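Yersinopine synthase (PDB 6C4L) catalyses the last step in making the metallophore yersinopine, the NADPH-dependent reductive condensation of pyruvate with an amino-acid-derived intermediate. Local coordinates at residues 210-215 with 238-243; 135-140 with 160-165; 42-47 with 231-236; 102-107 with 129-134. All coordinates share one frame; numbering follows the deposited sequence.

Interaction 1: residues 210-215 with 238-243; sequences KQRIYL and HIDTLP
Strands 212-215 and 240-243 run parallel, their axes 4.5 Å apart at closest approach and inclined by 25°. Four backbone hydrogen bonds alternate between them: Asp240 N to Gln211 O, Ile213 N to Asp240 O at 2.8 Å, Leu242 N to Ile213 O, and a longer one from Leu215 N to Leu242 O. Asp240, Ile213 and Leu242 thus each donate and accept, the usual parallel ladder.

Arg212, Asp240, Tyr214 and Leu242 share one face. Arg212 and Asp240 lie alongside each other, and NH2 of Arg212 is 3.8 Å from OD2 of Asp240, a long salt bridge; the arginine's stronger partner is Asp328, which pairs with NH1 and takes the Tyr214 hydroxyl. CG of Arg212 sits between its backbone N and carbonyl carbon (chi1 54°), and methyl CD2 of Leu242 touches its CB at 3.5 Å and borders the guanidinium edge. Leu242 CB meets CD2 of the Tyr214 ring at 3.8 Å. On the other face the branched, apolar Ile213 and Leu215 suit their buried place: Ile213 CG1 packs on CG2 of Ile239, just before the strand, at 3.7 Å, and Leu215 CD2 reaches CB of Thr241, whose hydroxyl bonds to Thr231 OG1.

The pair closes the beta-alpha-beta unit of strand 203-217, helix 225-235 and strand 240-243. Leu234 of that helix covers Ile213, Ile239 and Thr241, while strand 161-165 flanks strand 203-217 through Leu165.

Interaction 2: residues 135-140 with 160-165; sequences VILLSS and VEVISL
Strands 135-137 and 161-165 are parallel neighbours, 4.7 Å apart at closest approach and 15° from alignment, joined by backbone bonds from Val135 N to Glu161 O, Ile163 N to Val135 O, Leu137 N to Ile163 O and Leu165 N to Leu137 O. The bond from Leu137 N to Ile163 O, 2.6 Å long, is almost straight at 176°. Beyond the strand the chain curls back, and Ser140 N donates to Leu165 O at 3.1 Å.

That curl brings two hydroxyls together: Ser140 OG and Ser164 OG are 2.9 Å apart, and both also approach the carboxylate of Glu251, which hydrogen-bonds to Ser164 and weakly to Ser140. Small serines suit this buried spot, since a short side chain puts a hydroxyl beside the acid. CG of Leu137 lies anti to its carbonyl carbon (chi1 -52°), and from there methyl CD1 packs against Ser164 OG at 3.7 Å and against Val162 CG1. At the start of the pair CG2 of Val135 rests on CG1 of Val160 at 3.9 Å. Leu165 packs along the turn: its CB lies 3.3 Å from Leu138 O, and its CD1 meets Leu138 CD1 at 3.7 Å.

Helix 144-154, the crossover of this beta-alpha-beta unit, covers Leu137 and Val162 through Val148. Helix 225-235 lies over Ile136 and Ile163 on the other face, strand 107-110 borders strand 134-137, and Leu138 comes close to Ala33 of the NADP(+) site.

Interaction 3: residues 42-47 with 231-236; sequences SATGDA and TAVLAR
Thr44 meets Val233 where the C-terminal ends of two helices, 32-44 and 225-235, come together on the surface. The first follows the glycine-rich turn that binds NADP(+), a strand-turn-helix arrangement of Rossmann type, and the contact lies at its far end. OG1 of Thr44 is 3.8 Å from CG2 of Val233, the side chains crossing at about a right angle, and CG2 of Thr44 lies 4.0 Å from Val233 CA. Compact, branched side chains let the helix ends come near, the CA atoms of Thr44 and Val233 being 6.3 Å apart.

The hydroxyl of Thr44 is turned back to its own helix. It stands between backbone N and carbonyl carbon (chi1 63°), where its one proton can serve the carbonyl oxygens of Asp40 and Ile41, while the methyl faces Val233. Gly45 then leaves the helix in a fully extended conformation (phi 179°).

Arg236 extends from the end of the second helix, its chain bent at chi3, and reaches back over helix 32-44. NH2 forms a salt bridge with Asp40, which is consistent with the guanidinium being held over Ala43. The small alanine permits this: its CB sits 3.7 Å above one face of the guanidinium, offset toward the rim.

Interaction 4: residues 102-107 with 129-134; sequences VGDWQR and LPQLKS
Gln106 O is gripped by two backbone N-H groups, Lys133 N at 2.8 Å and Ser134 N at 3.1 Å. The pair lies where two loops lead into the parallel strands 107-110 and 134-137 of the Rossmann-type sheet, and Arg107 and Ser134 form the first bridge between them. Ser134 N lies in the carbonyl plane, whereas Lys133 N is tilted 22° from it; the two amides thus approach the same oxygen from different directions.

The Gln106 side chain extends beside that of Lys133, the two pointing the same way, and OE1 comes within 3.1 Å of Lys133 CE. Long, flexible, polar chains suit this partly exposed edge of the protein. Nearer the backbone, Gln106 CG lies 3.2 Å from Gln131 O. The turn from Leu129 to Leu132, of type I, carries Gln131 and is tied to the facing loop by a bound water, which accepts from Gln131 N and donates to the carbonyl oxygens of Gly103 and Trp105. Gly103 has backbone angles that strongly favour glycine.

Farther inside, Ser134 OG lies against the aliphatic stem of Arg107, 3.3 Å from CG. Both polar ends turn to Glu226, which receives a salt bridge from Arg107 NH2 and a hydrogen bond from the serine; Trp229 makes a cation-pi contact with the arginine. At the far end Leu129, with CG anti to its carbonyl carbon (chi1 -62°), lays one methyl against the backbone of Val102 and against the indole: CD2 sits in the ring plane, at its edge, 3.9 Å from Trp105 CD1.

How the interactions relate
Interaction 3 opens first along the chain and closes last but one; within its span come interactions 4 and 2, and interaction 1 crosses it. Interactions 1, 2 and 4 follow one mixed sheet: interaction 4 leads into strands 107-110 and 134-137, interaction 2 adds strand 161-165, and interaction 1 adds 203-217 and 240-243. Centres of 2 and 4 are about 15 Å apart, with Glu161 N to Lys133 O probably hydrogen-bonded; those of 1 and 2 are about 14 Å apart, touching through Leu215 and Leu165. Helix 225-235 takes part in interaction 3 and touches interaction 1, so it joins the sheet to helix 32-44, whose start lies at the NADP(+) site.

Interaction 1: residues 210-215 with 238-243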
loop_
_atom_site.group_PDB
_atom_site.type_symbol
_atom_site.label_atom_id
_atom_site.label_comp_id
_atom_site.label_asym_id
_atom_site.label_seq_id
_atom_site.Cartn_x
_atom_site.Cartn_y
_atom_site.Cartn_z
ATOM N N LYS A 210 3.566 23.577 10.465
ATOM C CA LYS A 210 2.213 23.044 10.341
ATOM C C LYS A 210 1.327 23.993 9.533
ATOM O O LYS A 210 1.563 25.205 9.495
ATOM C CB LYS A 210 1.610 22.835 11.735
ATOM C CG LYS A 210 1.838 21.449 12.328
ATOM C CD LYS A 210 0.695 20.528 11.948
ATOM C CE LYS A 210 0.971 19.104 12.338
ATOM N NZ LYS A 210 1.343 18.967 13.783
ATOM N N GLN A 211 0.277 23.430 8.912
ATOM C CA GLN A 211 -0.711 24.234 8.181
ATOM C C GLN A 211 -1.514 25.118 9.120
ATOM O O GLN A 211 -1.631 26.334 8.912
ATOM C CB GLN A 211 -1.703 23.345 7.436
ATOM C CG GLN A 211 -1.170 22.529 6.319
ATOM C CD GLN A 211 -2.304 21.859 5.593
ATOM O OE1 GLN A 211 -3.006 22.495 4.808
ATOM N NE2 GLN A 211 -2.531 20.584 5.891
ATOM N N ARG A 212 -2.156 24.491 10.106
ATOM C CA ARG A 212 -2.969 25.181 11.084
ATOM C C ARG A 212 -2.781 24.517 12.441
ATOM O O ARG A 212 -2.312 23.386 12.537
ATOM C CB ARG A 212 -4.448 25.175 10.682
ATOM C CG ARG A 212 -5.050 23.827 10.396
ATOM C CD ARG A 212 -6.483 24.000 9.871
ATOM N NE ARG A 212 -6.528 24.870 8.685
ATOM C CZ ARG A 212 -6.280 24.465 7.438
ATOM N NH1 ARG A 212 -5.985 23.178 7.185
ATOM N NH2 ARG A 212 -6.345 25.348 6.434
ATOM N N ILE A 213 -3.141 25.265 13.484
ATOM C CA ILE A 213 -3.119 24.830 14.873
ATOM C C ILE A 213 -4.456 25.241 15.465
ATOM O O ILE A 213 -4.918 26.365 15.228
ATOM C CB ILE A 213 -1.964 25.492 15.655
ATOM C CG1 ILE A 213 -0.608 25.121 15.057
ATOM C CG2 ILE A 213 -2.025 25.147 17.148
ATOM C CD1 ILE A 213 -0.238 23.656 15.212
ATOM N N TYR A 214 -5.083 24.343 16.212
ATOM C CA TYR A 214 -6.276 24.692 16.973
ATOM C C TYR A 214 -5.880 25.092 18.392
ATOM O O TYR A 214 -5.044 24.436 19.020
ATOM C CB TYR A 214 -7.244 23.511 17.008
ATOM C CG TYR A 214 -7.680 23.109 15.615
ATOM C CD1 TYR A 214 -6.903 22.264 14.853
ATOM C CD2 TYR A 214 -8.847 23.620 15.046
ATOM C CE1 TYR A 214 -7.287 21.920 13.539
ATOM C CE2 TYR A 214 -9.231 23.261 13.728
ATOM C CZ TYR A 214 -8.447 22.409 13.010
ATOM O OH TYR A 214 -8.805 22.064 11.724
ATOM N N LEU A 215 -6.490 26.151 18.904
ATOM C CA LEU A 215 -6.165 26.589 20.253
ATOM C C LEU A 215 -7.408 27.125 20.935
ATOM O O LEU A 215 -8.400 27.470 20.294
ATOM C CB LEU A 215 -5.047 27.629 20.258
ATOM C CG LEU A 215 -5.350 29.076 19.830
ATOM C CD1 LEU A 215 -4.102 29.904 20.051
ATOM C CD2 LEU A 215 -5.797 29.180 18.353
ATOM N N HIS A 238 3.389 31.502 8.554
ATOM C CA HIS A 238 2.200 31.236 7.745
ATOM C C HIS A 238 1.345 30.129 8.342
ATOM O O HIS A 238 0.622 29.427 7.634
ATOM C CB HIS A 238 2.574 30.890 6.296
ATOM C CG HIS A 238 3.404 31.940 5.628
ATOM N ND1 HIS A 238 3.253 33.285 5.889
ATOM C CD2 HIS A 238 4.409 31.845 4.726
ATOM C CE1 HIS A 238 4.122 33.974 5.171
ATOM N NE2 HIS A 238 4.836 33.124 4.456
ATOM N N ILE A 239 1.394 29.971 9.653
ATOM C CA ILE A 239 0.606 28.949 10.321
ATOM C C ILE A 239 -0.744 29.546 10.678
ATOM O O ILE A 239 -0.816 30.586 11.337
ATOM C CB ILE A 239 1.326 28.436 11.581
ATOM C CG1 ILE A 239 2.716 27.898 11.223
ATOM C CG2 ILE A 239 0.488 27.358 12.254
ATOM C CD1 ILE A 239 3.668 27.914 12.412
ATOM N N ASP A 240 -1.811 28.866 10.286
ATOM C CA ASP A 240 -3.145 29.291 10.680
ATOM C C ASP A 240 -3.407 28.936 12.134
ATOM O O ASP A 240 -2.977 27.889 12.609
ATOM C CB ASP A 240 -4.194 28.622 9.794
ATOM C CG ASP A 240 -4.395 29.358 8.474
ATOM O OD1 ASP A 240 -4.066 30.564 8.418
ATOM O OD2 ASP A 240 -4.879 28.734 7.507
ATOM N N THR A 241 -4.117 29.813 12.832
ATOM C CA THR A 241 -4.615 29.550 14.177
ATOM C C THR A 241 -6.135 29.603 14.163
ATOM O O THR A 241 -6.722 30.581 13.680
ATOM C CB THR A 241 -4.072 30.578 15.162
ATOM O OG1 THR A 241 -4.292 31.906 14.636
ATOM C CG2 THR A 241 -2.578 30.340 15.394
ATOM N N LEU A 242 -6.770 28.561 14.683
ATOM C CA LEU A 242 -8.230 28.467 14.703
ATOM C C LEU A 242 -8.752 28.438 16.140
ATOM O O LEU A 242 -8.547 27.431 16.842
ATOM C CB LEU A 242 -8.694 27.231 13.940
ATOM C CG LEU A 242 -8.511 27.186 12.413
ATOM C CD1 LEU A 242 -9.171 28.355 11.713
ATOM C CD2 LEU A 242 -7.046 27.145 12.033
ATOM N N PRO A 243 -9.436 29.482 16.622
ATOM C CA PRO A 243 -9.903 29.478 18.013
ATOM C C PRO A 243 -11.060 28.516 18.193
ATOM O O PRO A 243 -11.908 28.387 17.311
ATOM C CB PRO A 243 -10.362 30.928 18.242
ATOM C CG PRO A 243 -10.035 31.672 16.991
ATOM C CD PRO A 243 -9.949 30.661 15.913
#

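Interaction 2: residues 135-140 with 160-165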
loop_
_atom_site.group_PDB
_atom_site.type_symbol
_atom_site.label_atom_id
_atom_site.label_comp_id
_atom_site.label_asym_id
_atom_site.label_seq_id
_atom_site.Cartn_x
_atom_site.Cartn_y
_atom_site.Cartn_z
ATOM N N VAL A 135 -0.501 30.247 31.162
ATOM C CA VAL A 135 0.200 28.981 31.030
ATOM C C VAL A 135 -0.243 28.362 29.725
ATOM O O VAL A 135 -1.439 28.131 29.531
ATOM C CB VAL A 135 -0.090 28.040 32.207
ATOM C CG1 VAL A 135 0.534 26.681 31.961
ATOM C CG2 VAL A 135 0.431 28.643 33.519
ATOM N N ILE A 136 0.711 28.093 28.840
ATOM C CA ILE A 136 0.429 27.637 27.478
ATOM C C ILE A 136 0.846 26.174 27.357
ATOM O O ILE A 136 2.003 25.832 27.614
ATOM C CB ILE A 136 1.160 28.495 26.438
ATOM C CG1 ILE A 136 0.724 29.970 26.598
ATOM C CG2 ILE A 136 0.852 28.018 25.025
ATOM C CD1 ILE A 136 1.525 30.958 25.792
ATOM N N LEU A 137 -0.090 25.328 26.931
ATOM C CA LEU A 137 0.122 23.879 26.761
ATOM C C LEU A 137 0.421 23.635 25.286
ATOM O O LEU A 137 -0.472 23.635 24.440
ATOM C CB LEU A 137 -1.102 23.112 27.238
ATOM C CG LEU A 137 -1.491 23.547 28.662
ATOM C CD1 LEU A 137 -2.720 22.820 29.193
ATOM C CD2 LEU A 137 -0.332 23.309 29.614
ATOM N N LEU A 138 1.702 23.468 24.993
ATOM C CA LEU A 138 2.190 23.589 23.636
ATOM C C LEU A 138 1.774 22.394 22.793
ATOM O O LEU A 138 1.360 22.554 21.641
ATOM C CB LEU A 138 3.713 23.746 23.665
ATOM C CG LEU A 138 4.367 23.978 22.303
ATOM C CD1 LEU A 138 3.965 25.350 21.780
ATOM C CD2 LEU A 138 5.888 23.847 22.392
ATOM N N SER A 139 1.878 21.185 23.344
ATOM C CA SER A 139 1.413 19.974 22.661
ATOM C C SER A 139 0.439 19.250 23.584
ATOM O O SER A 139 0.756 18.218 24.201
ATOM C CB SER A 139 2.560 19.063 22.244
ATOM O OG SER A 139 2.145 18.359 21.079
ATOM N N SER A 140 -0.777 19.773 23.631
ATOM C CA SER A 140 -1.746 19.354 24.616
ATOM C C SER A 140 -2.269 17.951 24.313
ATOM O O SER A 140 -2.018 17.373 23.267
ATOM C CB SER A 140 -2.896 20.341 24.649
ATOM O OG SER A 140 -3.471 20.374 25.933
ATOM N N VAL A 160 -5.241 32.973 36.066
ATOM C CA VAL A 160 -4.272 32.738 34.996
ATOM C C VAL A 160 -4.969 32.163 33.765
ATOM O O VAL A 160 -5.866 31.317 33.873
ATOM C CB VAL A 160 -3.144 31.810 35.481
ATOM C CG1 VAL A 160 -2.260 31.373 34.278
ATOM C CG2 VAL A 160 -2.340 32.523 36.558
ATOM N N GLU A 161 -4.558 32.628 32.583
ATOM C CA GLU A 161 -5.106 32.134 31.322
ATOM C C GLU A 161 -4.409 30.832 30.933
ATOM O O GLU A 161 -3.178 30.777 30.855
ATOM C CB GLU A 161 -4.932 33.184 30.212
ATOM C CG GLU A 161 -5.450 32.767 28.800
ATOM C CD GLU A 161 -5.626 33.999 27.903
ATOM O OE1 GLU A 161 -5.208 35.087 28.349
ATOM O OE2 GLU A 161 -6.170 33.899 26.781
ATOM N N VAL A 162 -5.194 29.788 30.699
ATOM C CA VAL A 162 -4.683 28.479 30.273
ATOM C C VAL A 162 -5.012 28.323 28.799
ATOM O O VAL A 162 -6.189 28.350 28.427
ATOM C CB VAL A 162 -5.301 27.347 31.096
ATOM C CG1 VAL A 162 -4.859 25.975 30.575
ATOM C CG2 VAL A 162 -4.916 27.529 32.573
ATOM N N ILE A 163 -3.990 28.139 27.969
ATOM C CA ILE A 163 -4.192 27.928 26.540
ATOM C C ILE A 163 -3.659 26.547 26.148
ATOM O O ILE A 163 -2.494 26.212 26.404
ATOM C CB ILE A 163 -3.540 29.044 25.713
ATOM C CG1 ILE A 163 -4.264 30.362 25.990
ATOM C CG2 ILE A 163 -3.642 28.744 24.205
ATOM C CD1 ILE A 163 -3.518 31.532 25.516
ATOM N N SER A 164 -4.524 25.744 25.542
ATOM C CA SER A 164 -4.138 24.481 24.912
ATOM C C SER A 164 -3.934 24.660 23.418
ATOM O O SER A 164 -4.795 25.228 22.737
ATOM C CB SER A 164 -5.203 23.403 25.110
ATOM O OG SER A 164 -5.078 22.787 26.369
ATOM N N LEU A 165 -2.812 24.163 22.901
ATOM C CA LEU A 165 -2.617 24.047 21.459
ATOM C C LEU A 165 -2.756 22.585 21.070
ATOM O O LEU A 165 -2.336 21.700 21.823
ATOM C CB LEU A 165 -1.244 24.558 21.018
ATOM C CG LEU A 165 -0.816 25.947 21.528
ATOM C CD1 LEU A 165 0.490 26.353 20.878
ATOM C CD2 LEU A 165 -1.889 26.972 21.252
#

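Interaction 3: residues 42-47 with 231-236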
loop_
_atom_site.group_PDB
_atom_site.type_symbol
_atom_site.label_atom_id
_atom_site.label_comp_id
_atom_site.label_asym_id
_atom_site.label_seq_id
_atom_site.Cartn_x
_atom_site.Cartn_y
_atom_site.Cartn_z
ATOM N N SER A 42 11.707 35.579 20.547
ATOM C CA SER A 42 12.744 36.599 20.466
ATOM C C SER A 42 12.597 37.438 19.203
ATOM O O SER A 42 12.943 38.626 19.194
ATOM C CB SER A 42 14.117 35.922 20.498
ATOM O OG SER A 42 15.182 36.853 20.401
ATOM N N ALA A 43 12.083 36.837 18.137
ATOM C CA ALA A 43 11.899 37.542 16.883
ATOM C C ALA A 43 10.630 38.370 16.872
ATOM O O ALA A 43 10.539 39.317 16.087
ATOM C CB ALA A 43 11.873 36.549 15.709
ATOM N N THR A 44 9.648 38.042 17.713
ATOM C CA THR A 44 8.421 38.831 17.791
ATOM C C THR A 44 8.421 39.831 18.933
ATOM O O THR A 44 7.431 40.550 19.093
ATOM C CB THR A 44 7.197 37.925 17.935
ATOM O OG1 THR A 44 7.284 37.188 19.158
ATOM C CG2 THR A 44 7.102 36.950 16.748
ATOM N N GLY A 45 9.484 39.900 19.728
ATOM C CA GLY A 45 9.518 40.897 20.789
ATOM C C GLY A 45 10.792 40.821 21.606
ATOM O O GLY A 45 11.629 39.929 21.430
ATOM N N ASP A 46 10.918 41.772 22.522
ATOM C CA ASP A 46 12.074 41.872 23.412
ATOM C C ASP A 46 11.586 41.436 24.792
ATOM O O ASP A 46 11.061 42.232 25.576
ATOM C CB ASP A 46 12.665 43.281 23.427
ATOM C CG ASP A 46 13.814 43.431 24.418
ATOM O OD1 ASP A 46 14.704 42.550 24.461
ATOM O OD2 ASP A 46 13.832 44.447 25.154
ATOM N N ALA A 47 11.738 40.149 25.067
ATOM C CA ALA A 47 11.210 39.547 26.278
ATOM C C ALA A 47 12.324 38.774 26.975
ATOM O O ALA A 47 13.192 38.185 26.323
ATOM C CB ALA A 47 10.014 38.633 25.932
ATOM N N THR A 231 -1.117 33.990 17.956
ATOM C CA THR A 231 -1.365 34.070 16.514
ATOM C C THR A 231 -0.243 34.838 15.829
ATOM O O THR A 231 0.317 34.386 14.829
ATOM C CB THR A 231 -2.725 34.720 16.274
ATOM O OG1 THR A 231 -3.742 33.895 16.854
ATOM C CG2 THR A 231 -3.040 34.910 14.778
ATOM N N ALA A 232 0.147 35.979 16.403
ATOM C CA ALA A 232 1.246 36.759 15.840
ATOM C C ALA A 232 2.531 35.947 15.767
ATOM O O ALA A 232 3.253 35.995 14.761
ATOM C CB ALA A 232 1.468 38.027 16.667
ATOM N N VAL A 233 2.839 35.195 16.823
ATOM C CA VAL A 233 4.044 34.367 16.821
ATOM C C VAL A 233 4.000 33.378 15.674
ATOM O O VAL A 233 4.991 33.176 14.960
ATOM C CB VAL A 233 4.203 33.634 18.167
ATOM C CG1 VAL A 233 5.289 32.566 18.069
ATOM C CG2 VAL A 233 4.557 34.604 19.246
ATOM N N LEU A 234 2.855 32.734 15.492
ATOM C CA LEU A 234 2.780 31.641 14.542
ATOM C C LEU A 234 2.621 32.158 13.118
ATOM O O LEU A 234 3.045 31.488 12.171
ATOM C CB LEU A 234 1.625 30.710 14.905
ATOM C CG LEU A 234 1.734 29.946 16.238
ATOM C CD1 LEU A 234 0.691 28.836 16.302
ATOM C CD2 LEU A 234 3.115 29.357 16.446
ATOM N N ALA A 235 2.024 33.343 12.957
ATOM C CA ALA A 235 1.861 33.930 11.628
ATOM C C ALA A 235 3.202 34.100 10.921
ATOM O O ALA A 235 3.289 33.960 9.696
ATOM C CB ALA A 235 1.149 35.277 11.746
ATOM N N ARG A 236 4.257 34.403 11.678
ATOM C CA ARG A 236 5.591 34.531 11.106
ATOM C C ARG A 236 5.968 33.358 10.213
ATOM O O ARG A 236 6.864 33.502 9.377
ATOM C CB ARG A 236 6.633 34.673 12.218
ATOM C CG ARG A 236 7.764 35.630 11.860
ATOM C CD ARG A 236 8.742 35.788 13.004
ATOM N NE ARG A 236 9.375 34.508 13.323
ATOM C CZ ARG A 236 10.611 34.161 12.968
ATOM N NH1 ARG A 236 11.375 34.997 12.270
ATOM N NH2 ARG A 236 11.087 32.968 13.311
#

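Interaction 4: residues 102-107 with 129-134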
loop_
_atom_site.group_PDB
_atom_site.type_symbol
_atom_site.label_atom_id
_atom_site.label_comp_id
_atom_site.label_asym_id
_atom_site.label_seq_id
_atom_site.Cartn_x
_atom_site.Cartn_y
_atom_site.Cartn_z
ATOM N N VAL A 102 10.653 30.536 39.753
ATOM C CA VAL A 102 10.175 31.578 40.654
ATOM C C VAL A 102 10.650 32.918 40.121
ATOM O O VAL A 102 11.600 32.992 39.340
ATOM C CB VAL A 102 10.697 31.390 42.103
ATOM C CG1 VAL A 102 10.499 29.980 42.546
ATOM C CG2 VAL A 102 12.160 31.778 42.216
ATOM N N GLY A 103 10.025 33.994 40.604
ATOM C CA GLY A 103 10.385 35.334 40.189
ATOM C C GLY A 103 9.254 36.014 39.438
ATOM O O GLY A 103 8.070 35.785 39.724
ATOM N N ASP A 104 9.623 36.857 38.471
ATOM C CA ASP A 104 8.651 37.740 37.839
ATOM C C ASP A 104 8.113 37.181 36.538
ATOM O O ASP A 104 7.563 37.930 35.716
ATOM C CB ASP A 104 9.253 39.128 37.631
ATOM C CG ASP A 104 9.116 40.013 38.883
ATOM O OD1 ASP A 104 8.851 39.475 40.003
ATOM O OD2 ASP A 104 9.242 41.259 38.739
ATOM N N TRP A 105 8.234 35.874 36.340
ATOM C CA TRP A 105 7.743 35.251 35.124
ATOM C C TRP A 105 6.247 35.465 34.999
ATOM O O TRP A 105 5.503 35.269 35.962
ATOM C CB TRP A 105 8.051 33.741 35.140
ATOM C CG TRP A 105 9.483 33.465 35.331
ATOM C CD1 TRP A 105 10.084 32.948 36.446
ATOM C CD2 TRP A 105 10.523 33.719 34.389
ATOM N NE1 TRP A 105 11.442 32.848 36.242
ATOM C CE2 TRP A 105 11.733 33.310 34.982
ATOM C CE3 TRP A 105 10.546 34.241 33.086
ATOM C CZ2 TRP A 105 12.952 33.418 34.331
ATOM C CZ3 TRP A 105 11.758 34.335 32.435
ATOM C CH2 TRP A 105 12.947 33.940 33.068
ATOM N N GLN A 106 5.803 35.875 33.814
ATOM C CA GLN A 106 4.384 36.091 33.583
ATOM C C GLN A 106 3.779 35.094 32.619
ATOM O O GLN A 106 2.546 34.988 32.554
ATOM C CB GLN A 106 4.148 37.509 33.057
ATOM C CG GLN A 106 4.748 38.541 34.004
ATOM C CD GLN A 106 4.292 39.963 33.753
ATOM O OE1 GLN A 106 3.270 40.197 33.130
ATOM N NE2 GLN A 106 5.038 40.922 34.285
ATOM N N ARG A 107 4.604 34.361 31.890
ATOM C CA ARG A 107 4.132 33.316 30.998
ATOM C C ARG A 107 4.985 32.075 31.207
ATOM O O ARG A 107 6.221 32.149 31.185
ATOM C CB ARG A 107 4.194 33.792 29.542
ATOM C CG ARG A 107 3.653 32.830 28.553
ATOM C CD ARG A 107 3.946 33.288 27.109
ATOM N NE ARG A 107 3.242 34.531 26.799
ATOM C CZ ARG A 107 3.824 35.663 26.410
ATOM N NH1 ARG A 107 5.140 35.750 26.269
ATOM N NH2 ARG A 107 3.075 36.724 26.146
ATOM N N LEU A 129 5.430 33.046 42.050
ATOM C CA LEU A 129 5.162 33.580 40.716
ATOM C C LEU A 129 4.009 34.563 40.866
ATOM O O LEU A 129 2.886 34.301 40.421
ATOM C CB LEU A 129 4.821 32.457 39.722
ATOM C CG LEU A 129 5.948 31.459 39.532
ATOM C CD1 LEU A 129 5.557 30.253 38.586
ATOM C CD2 LEU A 129 7.181 32.168 38.991
ATOM N N PRO A 130 4.253 35.706 41.518
ATOM C CA PRO A 130 3.160 36.643 41.807
ATOM C C PRO A 130 2.578 37.321 40.581
ATOM O O PRO A 130 1.452 37.833 40.668
ATOM C CB PRO A 130 3.827 37.679 42.719
ATOM C CG PRO A 130 5.283 37.629 42.314
ATOM C CD PRO A 130 5.541 36.174 42.046
ATOM N N GLN A 131 3.299 37.362 39.455
ATOM C CA GLN A 131 2.833 38.063 38.258
ATOM C C GLN A 131 2.453 37.121 37.124
ATOM O O GLN A 131 2.381 37.538 35.955
ATOM C CB GLN A 131 3.903 39.027 37.775
ATOM C CG GLN A 131 4.060 40.233 38.674
ATOM C CD GLN A 131 5.102 41.160 38.133
ATOM O OE1 GLN A 131 6.249 40.762 37.924
ATOM N NE2 GLN A 131 4.712 42.391 37.866
ATOM N N LEU A 132 2.177 35.872 37.447
ATOM C CA LEU A 132 1.815 34.896 36.445
ATOM C C LEU A 132 0.489 35.243 35.783
ATOM O O LEU A 132 -0.536 35.340 36.458
ATOM C CB LEU A 132 1.733 33.518 37.100
ATOM C CG LEU A 132 1.439 32.362 36.172
ATOM C CD1 LEU A 132 2.495 32.284 35.079
ATOM C CD2 LEU A 132 1.390 31.071 36.971
ATOM N N LYS A 133 0.483 35.332 34.449
ATOM C CA LYS A 133 -0.731 35.621 33.677
ATOM C C LYS A 133 -1.182 34.496 32.754
ATOM O O LYS A 133 -2.371 34.424 32.419
ATOM C CB LYS A 133 -0.532 36.877 32.804
ATOM C CG LYS A 133 -0.030 38.072 33.623
ATOM C CD LYS A 133 -0.032 39.364 32.823
ATOM C CE LYS A 133 0.286 40.562 33.752
ATOM N NZ LYS A 133 0.423 41.834 32.984
ATOM N N SER A 134 -0.286 33.638 32.297
ATOM C CA SER A 134 -0.753 32.629 31.365
ATOM C C SER A 134 0.125 31.388 31.412
ATOM O O SER A 134 1.326 31.458 31.670
ATOM C CB SER A 134 -0.811 33.221 29.959
ATOM O OG SER A 134 0.439 33.100 29.311
HETATM O O HOH W 1 5.613 35.716 38.402
#